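Local coordinates for extracellular protein 11-1 (Passalora fulva, PDB 6ZUQ) that is a secreted, zinc-binding fungal protein whose precise role is not established, though it probably acts as an effector during plant infection, at residues A8-W13 and Q79-R84. Sequence-based numbering, arbitrary orientation.
Sequences AVALKW and QATAWR
With CG trans to the backbone N (chi1 -180°), K12 sends its chain out beside that of Q79, whose CG sits between N and the carbonyl carbon (chi1 68°). The two run alongside each other on one face of the sheet, CB of K12 4.0 Å from CB of Q79, and the aliphatic CD of K12 comes within 3.9 Å of Q79 OE1. On the reverse face, L11 CD1 meets the methyl of A82 (CD1 to CB 3.9 Å), which also faces V9 across the strands (CB to CB 4.5 Å). These side chains alternate along two antiparallel strands joined by two pairs of backbone hydrogen bonds. V9 N donates to A82 O (2.9 Å), and A82 N returns to V9 O; L11 N reaches A80 O at 2.8 Å and A80 N reaches L11 O. The chain turns at W83, where T81 CG2 lies over one face of the indole, 3.9 Å above its plane and offset toward the rim. Beyond this corner R84 NE makes a salt bridge with D51. Strands 6-20 and 71-86 are the central pair of a four-stranded antiparallel sheet: strand 127-138 flanks 6-20, and helices 31-39 and 101-109 pack on the L11, A80 and A82 face.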
loop_
_atom_site.group_PDB
_atom_site.type_symbol
_atom_site.label_atom_id
_atom_site.label_comp_id
_atom_site.label_asym_id
_atom_site.label_seq_id
_atom_site.Cartn_x
_atom_site.Cartn_y
_atom_site.Cartn_z
ATOM N N ALA A 8 -4.005 12.790 -3.122
ATOM C CA ALA A 8 -4.495 11.659 -2.327
ATOM C C ALA A 8 -3.864 10.419 -2.965
ATOM O O ALA A 8 -3.770 10.345 -4.184
ATOM C CB ALA A 8 -5.976 11.552 -2.332
ATOM N N VAL A 9 -3.359 9.502 -2.144
ATOM C CA VAL A 9 -2.673 8.291 -2.673
ATOM C C VAL A 9 -3.410 7.062 -2.143
ATOM O O VAL A 9 -3.521 6.876 -0.919
ATOM C CB VAL A 9 -1.188 8.251 -2.295
ATOM C CG1 VAL A 9 -0.534 6.970 -2.850
ATOM C CG2 VAL A 9 -0.443 9.503 -2.768
ATOM N N ALA A 10 -3.866 6.210 -3.042
ATOM C CA ALA A 10 -4.415 4.881 -2.704
ATOM C C ALA A 10 -3.246 3.925 -2.459
ATOM O O ALA A 10 -2.452 3.720 -3.335
ATOM C CB ALA A 10 -5.343 4.425 -3.795
ATOM N N LEU A 11 -3.146 3.363 -1.284
ATOM C CA LEU A 11 -2.016 2.469 -0.869
ATOM C C LEU A 11 -2.534 1.052 -0.584
ATOM O O LEU A 11 -3.607 0.879 0.012
ATOM C CB LEU A 11 -1.335 3.011 0.391
ATOM C CG LEU A 11 -0.708 4.384 0.274
ATOM C CD1 LEU A 11 -0.534 5.024 1.638
ATOM C CD2 LEU A 11 0.650 4.312 -0.438
ATOM N N LYS A 12 -1.730 0.084 -0.938
ATOM C CA LYS A 12 -2.074 -1.326 -0.653
ATOM C C LYS A 12 -0.841 -2.158 -0.303
ATOM O O LYS A 12 0.121 -2.178 -1.059
ATOM C CB LYS A 12 -2.923 -1.940 -1.777
ATOM C CG LYS A 12 -3.275 -3.384 -1.469
ATOM C CD LYS A 12 -4.434 -3.862 -2.266
ATOM C CE LYS A 12 -4.076 -4.236 -3.646
ATOM N NZ LYS A 12 -5.169 -5.105 -4.149
ATOM N N TRP A 13 -0.908 -2.824 0.816
ATOM C CA TRP A 13 0.124 -3.738 1.346
ATOM C C TRP A 13 -0.312 -5.154 0.952
ATOM O O TRP A 13 -1.459 -5.520 1.187
ATOM C CB TRP A 13 0.231 -3.553 2.848
ATOM C CG TRP A 13 1.260 -4.396 3.521
ATOM C CD1 TRP A 13 2.521 -4.011 3.891
ATOM C CD2 TRP A 13 1.122 -5.771 3.960
ATOM N NE1 TRP A 13 3.145 -5.016 4.572
ATOM C CE2 TRP A 13 2.335 -6.128 4.580
ATOM C CE3 TRP A 13 0.093 -6.711 3.890
ATOM C CZ2 TRP A 13 2.548 -7.387 5.126
ATOM C CZ3 TRP A 13 0.299 -7.958 4.432
ATOM C CH2 TRP A 13 1.506 -8.281 5.055
ATOM N N GLN A 79 -5.706 -2.223 2.302
ATOM C CA GLN A 79 -5.694 -0.974 1.513
ATOM C C GLN A 79 -6.268 0.184 2.302
ATOM O O GLN A 79 -7.155 0.014 3.141
ATOM C CB GLN A 79 -6.345 -1.159 0.162
ATOM C CG GLN A 79 -7.834 -1.395 0.199
ATOM C CD GLN A 79 -8.294 -1.958 -1.139
ATOM O OE1 GLN A 79 -8.196 -3.182 -1.398
ATOM N NE2 GLN A 79 -8.828 -1.079 -1.967
ATOM N N ALA A 80 -5.741 1.355 2.033
ATOM C CA ALA A 80 -6.189 2.622 2.631
ATOM C C ALA A 80 -5.733 3.769 1.761
ATOM O O ALA A 80 -4.759 3.633 1.020
ATOM C CB ALA A 80 -5.684 2.729 4.083
ATOM N N THR A 81 -6.360 4.921 1.928
ATOM C CA THR A 81 -5.986 6.142 1.211
ATOM C C THR A 81 -5.228 7.079 2.131
ATOM O O THR A 81 -5.708 7.375 3.217
ATOM C CB THR A 81 -7.229 6.804 0.653
ATOM O OG1 THR A 81 -7.766 5.945 -0.342
ATOM C CG2 THR A 81 -6.916 8.114 0.008
ATOM N N ALA A 82 -4.073 7.567 1.689
ATOM C CA ALA A 82 -3.373 8.696 2.359
ATOM C C ALA A 82 -4.060 9.942 1.778
ATOM O O ALA A 82 -3.878 10.200 0.619
ATOM C CB ALA A 82 -1.875 8.654 2.090
ATOM N N TRP A 83 -4.889 10.603 2.566
ATOM C CA TRP A 83 -5.701 11.770 2.116
ATOM C C TRP A 83 -4.859 12.902 1.521
ATOM O O TRP A 83 -5.276 13.461 0.471
ATOM C CB TRP A 83 -6.592 12.277 3.240
ATOM C CG TRP A 83 -7.706 11.350 3.635
ATOM C CD1 TRP A 83 -7.887 10.790 4.864
ATOM C CD2 TRP A 83 -8.765 10.843 2.806
ATOM N NE1 TRP A 83 -8.981 9.989 4.850
ATOM C CE2 TRP A 83 -9.539 9.981 3.605
ATOM C CE3 TRP A 83 -9.103 10.985 1.443
ATOM C CZ2 TRP A 83 -10.670 9.305 3.113
ATOM C CZ3 TRP A 83 -10.204 10.308 0.943
ATOM C CH2 TRP A 83 -10.967 9.465 1.762
ATOM N N ARG A 84 -3.744 13.265 2.137
ATOM C CA ARG A 84 -2.986 14.462 1.659
ATOM C C ARG A 84 -1.493 14.172 1.689
ATOM O O ARG A 84 -0.914 13.960 2.765
ATOM C CB ARG A 84 -3.297 15.711 2.509
ATOM C CG ARG A 84 -4.791 15.912 2.750
ATOM C CD ARG A 84 -5.127 17.086 3.660
ATOM N NE ARG A 84 -6.548 17.125 3.966
ATOM C CZ ARG A 84 -7.461 17.612 3.153
ATOM N NH1 ARG A 84 -7.108 18.168 2.016
ATOM N NH2 ARG A 84 -8.727 17.623 3.512
#